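Local structure of glucuronan lyase A (Trichoderma reesei, 2ZZJ) at residues R75-Q81 with Q214-W220; P84-N88 with A201-D207; W106-T110 with S121-N125; T139-L143 with V177-Y181. The protein probably cleaves the beta-1,4 linkages of glucuronan from within the chain by a lyase reaction, and carries a bound calcium ion on a beta-jelly-roll fold. All coordinates share one frame; numbering follows the deposited sequence.

Contact 1: R75-Q81 with Q214-W220; sequences RLSEDWQ and QGFRQVW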
loop_
_atom_site.group_PDB
_atom_site.type_symbol
_atom_site.label_atom_id
_atom_site.label_comp_id
_atom_site.label_asym_id
_atom_site.label_seq_id
_atom_site.Cartn_x
_atom_site.Cartn_y
_atom_site.Cartn_z
ATOM N N ARG A 75 -1.459 -9.749 -7.063
ATOM C CA ARG A 75 -0.803 -10.762 -7.856
ATOM C C ARG A 75 0.276 -10.087 -8.682
ATOM O O ARG A 75 0.009 -9.114 -9.390
ATOM C CB ARG A 75 -1.828 -11.406 -8.784
ATOM C CG ARG A 75 -1.240 -12.505 -9.678
ATOM C CD ARG A 75 -2.285 -12.890 -10.700
ATOM N NE ARG A 75 -1.866 -14.021 -11.529
ATOM C CZ ARG A 75 -1.162 -13.898 -12.648
ATOM N NH1 ARG A 75 -0.772 -12.714 -13.059
ATOM N NH2 ARG A 75 -0.851 -14.977 -13.367
ATOM N N LEU A 76 1.508 -10.592 -8.581
ATOM C CA LEU A 76 2.551 -10.138 -9.489
ATOM C C LEU A 76 2.452 -10.925 -10.785
ATOM O O LEU A 76 2.024 -12.088 -10.782
ATOM C CB LEU A 76 3.925 -10.394 -8.907
ATOM C CG LEU A 76 4.195 -9.879 -7.485
ATOM C CD1 LEU A 76 5.599 -10.264 -6.995
ATOM C CD2 LEU A 76 3.999 -8.361 -7.425
ATOM N N SER A 77 2.902 -10.331 -11.883
ATOM C CA SER A 77 2.997 -11.084 -13.152
ATOM C C SER A 77 3.768 -12.400 -12.948
ATOM O O SER A 77 4.680 -12.500 -12.143
ATOM C CB SER A 77 3.696 -10.269 -14.237
ATOM O OG SER A 77 5.044 -10.073 -13.846
ATOM N N GLU A 78 3.356 -13.417 -13.676
ATOM C CA GLU A 78 4.074 -14.685 -13.581
ATOM C C GLU A 78 5.582 -14.543 -13.905
ATOM O O GLU A 78 6.420 -15.221 -13.312
ATOM C CB GLU A 78 3.420 -15.686 -14.500
ATOM C CG GLU A 78 4.329 -16.898 -14.638
ATOM C CD GLU A 78 3.722 -18.005 -15.428
ATOM O OE1 GLU A 78 4.113 -19.138 -15.101
ATOM O OE2 GLU A 78 2.877 -17.753 -16.342
ATOM N N ASP A 79 5.912 -13.652 -14.835
ATOM C CA ASP A 79 7.282 -13.412 -15.223
ATOM C C ASP A 79 7.942 -12.243 -14.489
ATOM O O ASP A 79 8.902 -11.659 -15.020
ATOM C CB ASP A 79 7.341 -13.178 -16.732
ATOM C CG ASP A 79 6.554 -11.956 -17.177
ATOM O OD1 ASP A 79 6.144 -11.125 -16.329
ATOM O OD2 ASP A 79 6.361 -11.828 -18.393
ATOM N N TRP A 80 7.431 -11.915 -13.288
ATOM C CA TRP A 80 7.987 -10.858 -12.443
ATOM C C TRP A 80 9.474 -11.076 -12.277
ATOM O O TRP A 80 9.905 -12.192 -11.976
ATOM C CB TRP A 80 7.308 -10.830 -11.053
ATOM C CG TRP A 80 7.760 -9.695 -10.153
ATOM C CD1 TRP A 80 8.772 -9.721 -9.222
ATOM C CD2 TRP A 80 7.177 -8.378 -10.073
ATOM N NE1 TRP A 80 8.878 -8.493 -8.598
ATOM C CE2 TRP A 80 7.898 -7.662 -9.079
ATOM C CE3 TRP A 80 6.119 -7.735 -10.748
ATOM C CZ2 TRP A 80 7.599 -6.319 -8.740
ATOM C CZ3 TRP A 80 5.812 -6.414 -10.398
ATOM C CH2 TRP A 80 6.564 -5.715 -9.415
ATOM N N GLN A 81 10.250 -10.022 -12.483
ATOM C CA GLN A 81 11.710 -10.106 -12.382
ATOM C C GLN A 81 12.077 -9.559 -11.021
ATOM O O GLN A 81 12.101 -8.337 -10.797
ATOM C CB GLN A 81 12.361 -9.314 -13.541
ATOM C CG GLN A 81 13.844 -9.613 -13.732
ATOM C CD GLN A 81 14.454 -8.725 -14.799
ATOM O OE1 GLN A 81 15.095 -7.722 -14.491
ATOM N NE2 GLN A 81 14.190 -9.042 -16.045
ATOM N N GLN A 214 13.392 -5.487 -16.569
ATOM C CA GLN A 214 11.942 -5.525 -16.734
ATOM C C GLN A 214 11.372 -4.120 -16.455
ATOM O O GLN A 214 10.908 -3.820 -15.335
ATOM C CB GLN A 214 11.311 -6.568 -15.794
ATOM C CG GLN A 214 9.830 -6.818 -16.078
ATOM C CD GLN A 214 9.322 -7.959 -15.229
ATOM O OE1 GLN A 214 9.017 -7.781 -14.058
ATOM N NE2 GLN A 214 9.264 -9.149 -15.814
ATOM N N GLY A 215 11.431 -3.266 -17.475
ATOM C CA GLY A 215 10.938 -1.894 -17.364
ATOM C C GLY A 215 9.430 -1.792 -17.479
ATOM O O GLY A 215 8.859 -0.726 -17.214
ATOM N N PHE A 216 8.780 -2.885 -17.859
ATOM C CA PHE A 216 7.329 -2.941 -17.894
ATOM C C PHE A 216 6.853 -3.866 -16.781
ATOM O O PHE A 216 7.037 -5.089 -16.853
ATOM C CB PHE A 216 6.841 -3.457 -19.243
ATOM C CG PHE A 216 5.343 -3.567 -19.356
ATOM C CD1 PHE A 216 4.535 -2.429 -19.219
ATOM C CD2 PHE A 216 4.734 -4.800 -19.663
ATOM C CE1 PHE A 216 3.125 -2.508 -19.364
ATOM C CE2 PHE A 216 3.354 -4.886 -19.790
ATOM C CZ PHE A 216 2.545 -3.737 -19.624
ATOM N N ARG A 217 6.218 -3.278 -15.782
ATOM C CA ARG A 217 5.870 -4.008 -14.558
ATOM C C ARG A 217 4.361 -4.107 -14.430
ATOM O O ARG A 217 3.674 -3.127 -14.681
ATOM C CB ARG A 217 6.452 -3.294 -13.346
ATOM C CG ARG A 217 8.003 -3.300 -13.273
ATOM C CD ARG A 217 8.466 -4.646 -12.698
ATOM N NE ARG A 217 9.920 -4.820 -12.777
ATOM C CZ ARG A 217 10.600 -5.724 -12.077
ATOM N NH1 ARG A 217 9.959 -6.536 -11.212
ATOM N NH2 ARG A 217 11.933 -5.791 -12.211
ATOM N N GLN A 218 3.853 -5.272 -14.024
ATOM C CA GLN A 218 2.395 -5.499 -13.918
ATOM C C GLN A 218 1.999 -6.153 -12.594
ATOM O O GLN A 218 2.597 -7.160 -12.185
ATOM C CB GLN A 218 1.883 -6.392 -15.039
ATOM C CG GLN A 218 2.384 -6.015 -16.454
ATOM C CD GLN A 218 1.980 -7.037 -17.444
ATOM O OE1 GLN A 218 2.771 -7.907 -17.820
ATOM N NE2 GLN A 218 0.739 -6.958 -17.871
ATOM N N VAL A 219 0.972 -5.593 -11.948
ATOM C CA VAL A 219 0.442 -6.129 -10.684
ATOM C C VAL A 219 -1.090 -6.033 -10.778
ATOM O O VAL A 219 -1.607 -5.000 -11.247
ATOM C CB VAL A 219 0.943 -5.347 -9.449
ATOM C CG1 VAL A 219 0.341 -6.012 -8.135
ATOM C CG2 VAL A 219 2.492 -5.321 -9.398
ATOM N N TRP A 220 -1.793 -7.096 -10.393
ATOM C CA TRP A 220 -3.253 -7.139 -10.387
ATOM C C TRP A 220 -3.755 -7.006 -8.944
ATOM O O TRP A 220 -3.029 -7.386 -8.006
ATOM C CB TRP A 220 -3.757 -8.452 -10.965
ATOM C CG TRP A 220 -3.548 -8.604 -12.443
ATOM C CD1 TRP A 220 -4.506 -8.519 -13.429
ATOM C CD2 TRP A 220 -2.316 -8.839 -13.107
ATOM N NE1 TRP A 220 -3.928 -8.726 -14.685
ATOM C CE2 TRP A 220 -2.587 -8.920 -14.501
ATOM C CE3 TRP A 220 -1.001 -8.995 -12.668
ATOM C CZ2 TRP A 220 -1.586 -9.131 -15.438
ATOM C CZ3 TRP A 220 -0.001 -9.242 -13.623
ATOM C CH2 TRP A 220 -0.302 -9.299 -14.977
HETATM O O HOH W 1 6.001 -7.431 -14.177
HETATM O O HOH W 2 5.320 -8.319 -16.954
#
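Arg217 crosses the indole of Trp80 at about a right angle, its guanidinium turned 77° to the ring plane. NH1 stands 3.2 Å from Trp80 CE2, over the middle of one face, and CD rides over the six-membered ring, giving a cation-pi and a CH-pi contact together. A bend at chi2 (-81°) brings the head there; NH1 and NH2 then both grip Gln81 O, NH2 on a lone pair at 2.9 Å from Gln81 O and NH1 from above the carbonyl plane. The opposite face of Trp80 meets Leu76 CD1, and Val219 CG2 packs 3.6 Å from Trp80 CZ3. Gln214, its chain extended, bridges the end of the type I turn Ser77-Trp80 with its amide, NE2 donating to Asp79 O (2.7 Å) and OE1 accepting from Gln81 N (3.0 Å). Arg75 and Trp220, an antiparallel hydrogen-bonded pair (N-H...O 165° from Trp220 N to Arg75 O), carry their side chains alongside each other on the sheet face opposite Leu76 and Val219; Arg75 NH1 lies over the indole rim, at most a weak cation-pi attraction, and hydrogen-bonds a citrate probably from the crystallisation liquor. Backbone atoms of the turn and Gln81 are thus held by Gln214, Arg217 and Gln218, and Arg217's buried charge is probably stabilised by Trp80, Gln81 O and Gln214 O.

Contact 2: P84-N88 with A201-D207; sequences PQSYN and ANSWHDD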
loop_
_atom_site.group_PDB
_atom_site.type_symbol
_atom_site.label_atom_id
_atom_site.label_comp_id
_atom_site.label_asym_id
_atom_site.label_seq_id
_atom_site.Cartn_x
_atom_site.Cartn_y
_atom_site.Cartn_z
ATOM N N PRO A 84 16.274 -6.094 -6.101
ATOM C CA PRO A 84 16.456 -5.470 -4.799
ATOM C C PRO A 84 15.787 -4.112 -4.598
ATOM O O PRO A 84 15.698 -3.650 -3.457
ATOM C CB PRO A 84 17.987 -5.288 -4.691
ATOM C CG PRO A 84 18.548 -5.542 -6.047
ATOM C CD PRO A 84 17.561 -6.335 -6.808
ATOM N N GLN A 85 15.374 -3.452 -5.678
ATOM C CA GLN A 85 14.659 -2.172 -5.557
ATOM C C GLN A 85 13.279 -2.411 -4.952
ATOM O O GLN A 85 12.808 -3.546 -4.914
ATOM C CB GLN A 85 14.524 -1.473 -6.906
ATOM C CG GLN A 85 15.841 -0.857 -7.415
ATOM C CD GLN A 85 15.675 -0.073 -8.694
ATOM O OE1 GLN A 85 15.146 -0.571 -9.681
ATOM N NE2 GLN A 85 16.204 1.147 -8.708
ATOM N N SER A 86 12.656 -1.343 -4.461
ATOM C CA SER A 86 11.267 -1.399 -4.001
ATOM C C SER A 86 10.298 -1.221 -5.147
ATOM O O SER A 86 10.466 -0.317 -5.956
ATOM C CB SER A 86 11.002 -0.289 -2.985
ATOM O OG SER A 86 9.599 -0.066 -2.823
ATOM N N TYR A 87 9.275 -2.070 -5.181
ATOM C CA TYR A 87 8.036 -1.821 -5.949
ATOM C C TYR A 87 6.925 -1.798 -4.908
ATOM O O TYR A 87 6.657 -2.803 -4.254
ATOM C CB TYR A 87 7.790 -2.879 -7.036
ATOM C CG TYR A 87 8.854 -2.838 -8.112
ATOM C CD1 TYR A 87 8.714 -1.987 -9.205
ATOM C CD2 TYR A 87 10.036 -3.606 -7.995
ATOM C CE1 TYR A 87 9.700 -1.924 -10.194
ATOM C CE2 TYR A 87 11.035 -3.546 -8.982
ATOM C CZ TYR A 87 10.855 -2.689 -10.069
ATOM O OH TYR A 87 11.807 -2.570 -11.067
ATOM N N ASN A 88 6.343 -0.620 -4.710
ATOM C CA ASN A 88 5.370 -0.429 -3.650
ATOM C C ASN A 88 4.025 -0.922 -4.171
ATOM O O ASN A 88 3.706 -0.721 -5.347
ATOM C CB ASN A 88 5.293 1.047 -3.268
ATOM C CG ASN A 88 4.695 1.253 -1.888
ATOM O OD1 ASN A 88 5.378 1.104 -0.860
ATOM N ND2 ASN A 88 3.411 1.596 -1.853
ATOM N N ALA A 201 6.227 2.500 -8.459
ATOM C CA ALA A 201 7.599 2.054 -8.671
ATOM C C ALA A 201 8.508 3.121 -8.128
ATOM O O ALA A 201 9.068 3.919 -8.883
ATOM C CB ALA A 201 7.840 1.776 -10.161
ATOM N N ASN A 202 8.612 3.178 -6.806
ATOM C CA ASN A 202 9.249 4.327 -6.158
ATOM C C ASN A 202 10.789 4.384 -6.288
ATOM O O ASN A 202 11.395 5.464 -6.406
ATOM C CB ASN A 202 8.789 4.494 -4.699
ATOM C CG ASN A 202 8.961 3.246 -3.847
ATOM O OD1 ASN A 202 9.001 2.129 -4.333
ATOM N ND2 ASN A 202 8.980 3.443 -2.543
ATOM N N SER A 203 11.421 3.218 -6.277
ATOM C CA SER A 203 12.881 3.164 -6.390
ATOM C C SER A 203 13.392 3.650 -7.740
ATOM O O SER A 203 14.549 4.123 -7.823
ATOM C CB SER A 203 13.399 1.756 -6.107
ATOM O OG SER A 203 13.351 1.476 -4.718
ATOM N N TRP A 204 12.566 3.529 -8.791
ATOM C CA TRP A 204 12.940 4.019 -10.110
ATOM C C TRP A 204 13.258 5.518 -10.026
ATOM O O TRP A 204 14.288 5.973 -10.550
ATOM C CB TRP A 204 11.825 3.789 -11.148
ATOM C CG TRP A 204 11.632 2.389 -11.603
ATOM C CD1 TRP A 204 12.423 1.295 -11.293
ATOM C CD2 TRP A 204 10.633 1.909 -12.522
ATOM N NE1 TRP A 204 11.954 0.180 -11.950
ATOM C CE2 TRP A 204 10.859 0.521 -12.699
ATOM C CE3 TRP A 204 9.543 2.506 -13.182
ATOM C CZ2 TRP A 204 10.045 -0.278 -13.505
ATOM C CZ3 TRP A 204 8.734 1.707 -13.995
ATOM C CH2 TRP A 204 8.995 0.319 -14.147
ATOM N N HIS A 205 12.399 6.276 -9.350
ATOM C CA HIS A 205 12.643 7.705 -9.159
ATOM C C HIS A 205 13.681 7.958 -8.058
ATOM O O HIS A 205 14.671 8.642 -8.291
ATOM C CB HIS A 205 11.334 8.439 -8.850
ATOM C CG HIS A 205 11.536 9.810 -8.296
ATOM N ND1 HIS A 205 11.818 10.039 -6.964
ATOM C CD2 HIS A 205 11.517 11.024 -8.895
ATOM C CE1 HIS A 205 11.957 11.340 -6.770
ATOM N NE2 HIS A 205 11.782 11.957 -7.926
ATOM N N ASP A 206 13.459 7.393 -6.870
ATOM C CA ASP A 206 14.315 7.651 -5.725
ATOM C C ASP A 206 15.786 7.322 -6.006
ATOM O O ASP A 206 16.677 8.012 -5.498
ATOM C CB ASP A 206 13.836 6.891 -4.491
ATOM C CG ASP A 206 12.400 7.254 -4.072
ATOM O OD1 ASP A 206 11.811 8.228 -4.594
ATOM O OD2 ASP A 206 11.853 6.546 -3.199
ATOM N N ASP A 207 16.038 6.300 -6.822
ATOM C CA ASP A 207 17.406 5.813 -7.003
ATOM C C ASP A 207 18.100 6.444 -8.204
ATOM O O ASP A 207 19.330 6.376 -8.315
ATOM C CB ASP A 207 17.451 4.294 -7.153
ATOM C CG ASP A 207 17.082 3.552 -5.884
ATOM O OD1 ASP A 207 16.868 4.168 -4.806
ATOM O OD2 ASP A 207 17.011 2.310 -5.989
HETATM O O HOH W 3 8.099 1.361 -0.781
HETATM O O HOH W 4 10.830 0.926 -8.309
#
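Tyr87 and Trp204 meet as an offset edge-to-face pair, the tyrosine edge turned to the indole face with the planes at 88° and the ring centroids 5.2 Å apart. On Tyr87, CG stands beside the backbone N, and although the CB bond leaves the strand away from the helix, the ring swings back far enough for Tyr87 OH to accept from Trp204 NE1 at 2.9 Å. That bond is bent, 136° at the hydrogen, and the hydroxyl is tilted out of the indole plane. Ala201 CB touches the same phenol at CD1 (4.0 Å). Here the short helix 202-207 lies against the start of strand 86-95, their local axes 7.3 Å apart at closest approach, as a helical insert between strands of the jelly roll. Its first turn offers side chains to Ser86: Ser203 OG accepts from Ser86 N (2.9 Å), while Asn202, whose CG is wedged between backbone N and carbonyl carbon (chi1 54°), presents OD1 to Ser86 OG at 2.7 Å, in the amide plane and on a lone pair. A water joins Ser86 OG, Asn88 OD1 and Asn202 ND2, and Asn88 ND2 bonds Ala90 O. Gln85 lies extended beyond CG over Ser203, CB to CB 3.5 Å, and its NE2 reaches Asp207 OD2 on the anti side at 3.1 Å. The same amide also bonds His209 O through NE2 and Thr211 N through OE1.

Contact 3: W106-T110 with S121-N125; sequences WMPST and SRYVN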
loop_
_atom_site.group_PDB
_atom_site.type_symbol
_atom_site.label_atom_id
_atom_site.label_comp_id
_atom_site.label_asym_id
_atom_site.label_seq_id
_atom_site.Cartn_x
_atom_site.Cartn_y
_atom_site.Cartn_z
ATOM N N TRP A 106 2.877 16.113 1.583
ATOM C CA TRP A 106 2.347 14.742 1.527
ATOM C C TRP A 106 3.255 13.856 2.333
ATOM O O TRP A 106 4.471 13.869 2.117
ATOM C CB TRP A 106 2.322 14.238 0.099
ATOM C CG TRP A 106 1.284 14.858 -0.718
ATOM C CD1 TRP A 106 1.405 15.994 -1.474
ATOM C CD2 TRP A 106 -0.066 14.408 -0.878
ATOM N NE1 TRP A 106 0.208 16.279 -2.097
ATOM C CE2 TRP A 106 -0.709 15.318 -1.754
ATOM C CE3 TRP A 106 -0.804 13.328 -0.358
ATOM C CZ2 TRP A 106 -2.050 15.174 -2.132
ATOM C CZ3 TRP A 106 -2.126 13.183 -0.739
ATOM C CH2 TRP A 106 -2.741 14.104 -1.618
ATOM N N MET A 107 2.689 13.107 3.274
ATOM C CA MET A 107 3.470 12.173 4.057
ATOM C C MET A 107 2.833 10.796 4.007
ATOM O O MET A 107 1.742 10.604 4.560
ATOM C CB MET A 107 3.577 12.600 5.514
ATOM C CG MET A 107 4.690 11.935 6.242
ATOM S SD MET A 107 4.423 11.751 7.980
ATOM C CE MET A 107 3.295 10.341 8.056
ATOM N N PRO A 108 3.502 9.841 3.343
ATOM C CA PRO A 108 3.023 8.457 3.525
ATOM C C PRO A 108 3.353 7.966 4.912
ATOM O O PRO A 108 4.445 8.253 5.445
ATOM C CB PRO A 108 3.819 7.649 2.481
ATOM C CG PRO A 108 5.071 8.494 2.167
ATOM C CD PRO A 108 4.652 9.952 2.418
ATOM N N SER A 109 2.441 7.216 5.512
ATOM C CA SER A 109 2.759 6.566 6.769
ATOM C C SER A 109 3.097 5.097 6.534
ATOM O O SER A 109 4.236 4.742 6.156
ATOM C CB SER A 109 1.629 6.742 7.800
ATOM O OG SER A 109 0.360 6.300 7.327
ATOM N N THR A 110 2.122 4.234 6.775
ATOM C CA THR A 110 2.352 2.820 6.547
ATOM C C THR A 110 2.377 2.571 5.035
ATOM O O THR A 110 1.562 3.126 4.282
ATOM C CB THR A 110 1.323 1.935 7.289
ATOM O OG1 THR A 110 1.726 1.787 8.673
ATOM C CG2 THR A 110 1.215 0.551 6.681
ATOM N N SER A 121 6.860 -4.039 5.208
ATOM C CA SER A 121 5.959 -2.942 5.559
ATOM C C SER A 121 6.648 -2.040 6.548
ATOM O O SER A 121 7.818 -2.272 6.880
ATOM C CB SER A 121 4.593 -3.425 6.083
ATOM O OG SER A 121 3.672 -2.326 6.137
ATOM N N ARG A 122 5.948 -1.005 6.990
ATOM C CA ARG A 122 6.507 -0.073 7.968
ATOM C C ARG A 122 5.381 0.684 8.603
ATOM O O ARG A 122 4.265 0.649 8.104
ATOM C CB ARG A 122 7.407 0.933 7.255
ATOM C CG ARG A 122 6.661 1.888 6.389
ATOM C CD ARG A 122 7.575 2.811 5.606
ATOM N NE ARG A 122 6.930 4.099 5.436
ATOM C CZ ARG A 122 7.545 5.200 5.007
ATOM N NH1 ARG A 122 6.872 6.331 4.882
ATOM N NH2 ARG A 122 8.846 5.175 4.701
ATOM N N TYR A 123 5.661 1.352 9.721
ATOM C CA TYR A 123 4.785 2.387 10.210
ATOM C C TYR A 123 5.680 3.557 10.604
ATOM O O TYR A 123 6.909 3.388 10.744
ATOM C CB TYR A 123 3.935 1.912 11.392
ATOM C CG TYR A 123 4.705 1.273 12.542
ATOM C CD1 TYR A 123 5.189 2.042 13.622
ATOM C CD2 TYR A 123 4.943 -0.081 12.562
ATOM C CE1 TYR A 123 5.902 1.442 14.694
ATOM C CE2 TYR A 123 5.649 -0.690 13.614
ATOM C CZ TYR A 123 6.130 0.085 14.686
ATOM O OH TYR A 123 6.835 -0.551 15.726
ATOM N N VAL A 124 5.056 4.720 10.760
ATOM C CA VAL A 124 5.735 5.971 11.082
ATOM C C VAL A 124 5.143 6.543 12.358
ATOM O O VAL A 124 3.928 6.528 12.551
ATOM C CB VAL A 124 5.586 6.973 9.906
ATOM C CG1 VAL A 124 6.256 8.284 10.194
ATOM C CG2 VAL A 124 6.215 6.377 8.648
ATOM N N ASN A 125 5.999 7.045 13.246
ATOM C CA ASN A 125 5.506 7.771 14.411
ATOM C C ASN A 125 6.429 8.953 14.709
ATOM O O ASN A 125 7.532 9.059 14.156
ATOM C CB ASN A 125 5.360 6.846 15.630
ATOM C CG ASN A 125 6.658 6.178 16.001
ATOM O OD1 ASN A 125 7.715 6.813 15.983
ATOM N ND2 ASN A 125 6.599 4.895 16.357
HETATM O O HOH W 5 2.206 4.293 10.056
#
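Arg122 brings the edge of its guanidinium to the carbonyl oxygens of Pro108 and Ser109. The strong bond is from Arg122 NE to Ser109 O, 2.9 Å and 165° at the hydrogen, with the oxygen in the guanidinium plane; NH1 adds weak bonds to Ser109 O and Pro108 O. One residue on, Thr110 OG1 donates to Arg122 O at 2.8 Å, on a lone pair in the carbonyl plane. A chi1 of -81°, with OG1 beside its own backbone N, turns the hydroxyl to that oxygen; it also accepts a hydrogen bond from a water, which in turn accepts from Val124 N. Met107 CE and Val124 CG1 meet tip to tip at 4.2 Å, and Val124 CG2 lies 3.6 Å from Ser109 O. Further out, Ser109 OG bonds Tyr62 OH. The chain turns a corner at Thr110, and the N-to-C directions of strands 106-109 and 121-125 are 124° apart, so side chains bridge the flared part of the hairpin 106-115/118-126, which is flanked by strand 86-95 on one side and strand 135-145 on the other.

Contact 4: T139-L143 with V177-Y181; sequences TRPNL and VHEEY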
loop_
_atom_site.group_PDB
_atom_site.type_symbol
_atom_site.label_atom_id
_atom_site.label_comp_id
_atom_site.label_asym_id
_atom_site.label_seq_id
_atom_site.Cartn_x
_atom_site.Cartn_y
_atom_site.Cartn_z
ATOM N N THR A 139 10.733 -0.005 9.993
ATOM C CA THR A 139 10.588 -0.932 8.879
ATOM C C THR A 139 10.544 -2.350 9.393
ATOM O O THR A 139 11.337 -2.729 10.266
ATOM C CB THR A 139 11.728 -0.746 7.864
ATOM O OG1 THR A 139 11.616 0.564 7.306
ATOM C CG2 THR A 139 11.648 -1.764 6.726
ATOM N N ARG A 140 9.598 -3.131 8.869
ATOM C CA ARG A 140 9.462 -4.523 9.218
ATOM C C ARG A 140 9.674 -5.367 7.966
ATOM O O ARG A 140 8.760 -5.451 7.120
ATOM C CB ARG A 140 8.087 -4.779 9.849
ATOM C CG ARG A 140 7.883 -4.043 11.198
ATOM C CD ARG A 140 8.934 -4.525 12.223
ATOM N NE ARG A 140 8.733 -3.980 13.567
ATOM C CZ ARG A 140 9.692 -3.881 14.493
ATOM N NH1 ARG A 140 10.952 -4.274 14.238
ATOM N NH2 ARG A 140 9.391 -3.378 15.679
ATOM N N PRO A 141 10.888 -5.943 7.806
ATOM C CA PRO A 141 11.227 -6.601 6.568
ATOM C C PRO A 141 10.787 -8.048 6.555
ATOM O O PRO A 141 10.448 -8.592 7.607
ATOM C CB PRO A 141 12.759 -6.530 6.570
ATOM C CG PRO A 141 13.103 -6.710 8.034
ATOM C CD PRO A 141 12.025 -5.963 8.767
ATOM N N ASN A 142 10.799 -8.649 5.368
ATOM C CA ASN A 142 10.734 -10.087 5.176
ATOM C C ASN A 142 9.532 -10.688 5.874
ATOM O O ASN A 142 9.637 -11.736 6.518
ATOM C CB ASN A 142 12.036 -10.766 5.664
ATOM C CG ASN A 142 13.272 -10.106 5.083
ATOM O OD1 ASN A 142 13.359 -9.913 3.867
ATOM N ND2 ASN A 142 14.236 -9.752 5.947
ATOM N N LEU A 143 8.388 -10.022 5.738
ATOM C CA LEU A 143 7.161 -10.524 6.360
ATOM C C LEU A 143 6.724 -11.841 5.776
ATOM O O LEU A 143 6.152 -12.698 6.481
ATOM C CB LEU A 143 6.033 -9.503 6.248
ATOM C CG LEU A 143 6.313 -8.123 6.831
ATOM C CD1 LEU A 143 5.237 -7.126 6.433
ATOM C CD2 LEU A 143 6.390 -8.255 8.351
ATOM N N VAL A 177 1.527 -13.295 10.062
ATOM C CA VAL A 177 2.980 -13.203 9.822
ATOM C C VAL A 177 3.654 -12.121 10.627
ATOM O O VAL A 177 4.883 -12.067 10.685
ATOM C CB VAL A 177 3.368 -13.043 8.322
ATOM C CG1 VAL A 177 2.934 -14.265 7.536
ATOM C CG2 VAL A 177 2.837 -11.729 7.754
ATOM N N HIS A 178 2.876 -11.238 11.247
ATOM C CA HIS A 178 3.479 -10.218 12.063
ATOM C C HIS A 178 2.492 -9.718 13.079
ATOM O O HIS A 178 1.337 -9.490 12.763
ATOM C CB HIS A 178 3.970 -9.039 11.206
ATOM C CG HIS A 178 4.813 -8.055 11.960
ATOM N ND1 HIS A 178 6.144 -8.284 12.244
ATOM C CD2 HIS A 178 4.514 -6.854 12.514
ATOM C CE1 HIS A 178 6.631 -7.255 12.922
ATOM N NE2 HIS A 178 5.661 -6.383 13.111
ATOM N N GLU A 179 2.929 -9.548 14.323
ATOM C CA GLU A 179 2.109 -8.797 15.248
ATOM C C GLU A 179 2.993 -8.134 16.271
ATOM O O GLU A 179 3.999 -8.711 16.719
ATOM C CB GLU A 179 1.000 -9.664 15.862
ATOM C CG GLU A 179 1.213 -10.130 17.287
ATOM C CD GLU A 179 0.481 -11.412 17.595
ATOM O OE1 GLU A 179 1.166 -12.450 17.675
ATOM O OE2 GLU A 179 -0.760 -11.389 17.712
ATOM N N GLU A 180 2.667 -6.900 16.574
ATOM C CA GLU A 180 3.337 -6.208 17.652
ATOM C C GLU A 180 2.355 -5.265 18.327
ATOM O O GLU A 180 1.430 -4.745 17.691
ATOM C CB GLU A 180 4.610 -5.511 17.165
ATOM C CG GLU A 180 4.396 -4.339 16.258
ATOM C CD GLU A 180 5.716 -3.820 15.710
ATOM O OE1 GLU A 180 6.410 -3.093 16.446
ATOM O OE2 GLU A 180 6.068 -4.135 14.555
ATOM N N TYR A 181 2.542 -5.081 19.641
ATOM C CA TYR A 181 1.596 -4.352 20.491
ATOM C C TYR A 181 2.240 -3.171 21.210
ATOM O O TYR A 181 3.467 -3.060 21.262
ATOM C CB TYR A 181 0.981 -5.308 21.510
ATOM C CG TYR A 181 0.134 -6.351 20.845
ATOM C CD1 TYR A 181 -1.222 -6.113 20.575
ATOM C CD2 TYR A 181 0.700 -7.550 20.417
ATOM C CE1 TYR A 181 -2.003 -7.080 19.925
ATOM C CE2 TYR A 181 -0.060 -8.503 19.771
ATOM C CZ TYR A 181 -1.408 -8.261 19.522
ATOM O OH TYR A 181 -2.147 -9.233 18.875
#
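The backbones of 139-143 and 177-181 form no hydrogen bonds to each other, and their closest CA atoms, Leu143 and Val177, are 6.1 Å apart. Side chains make most of the contact. Arg140 and Glu180 approach from opposite directions and join in a side-on, two-pronged salt bridge: NE to Glu180 OE2 at 2.8 Å and NH2 to Glu180 OE1 at 3.1 Å, each oxygen met on its syn side, with the two planes 41° apart. The bend of Arg140 at chi2 (-61°) lays CG and CD against His178, CD coming within 3.6 Å of His178 CE1, while CB stands over the imidazole face. His178 NE2 donates to the anti side of Glu180 OE2 at 2.7 Å, nearly straight at 172° and in the ring plane, so OE2 holds two donors and the imidazole rotation is fixed. The arginine's charge and these donors would probably favour an ionised carboxylate; Tyr123 OH also bonds OE1. At the other end, Leu143 CD2 rests 3.8 Å from His178 CB, and Leu143 O packs on Val177 CB. Strand 175-183 carries a classic beta bulge, Val177 and His178 sharing Ile170 as partner; the contact is a surface link between the two antiparallel sheets of the jelly roll.

In the fold
Contacts 2 and 3 are buried, contact 1 is partly so, and contact 4 lies on the surface. Contacts 1 and 2 abut: Trp80 meets Tyr87 edge-to-face and Arg217 packs on both Tyr87 and Trp204, giving a continuous aromatic and arginine cluster. Contacts 3 and 4 also touch: a probable hydrogen bond from Arg140 N to Ser121 O joins neighbouring strands 118-126 and 135-145, while Tyr123 reaches Glu180 in the other sheet. Contact 1 includes regular antiparallel pairing within one sheet, whereas contact 4 bridges the two sheets by a salt bridge. Arg217 in contact 1 and Arg122 in contact 3 grip backbone carbonyls; in contact 4 an arginine meets a carboxylate, and contact 2 relies on neutral hydroxyls and amides besides Asp207.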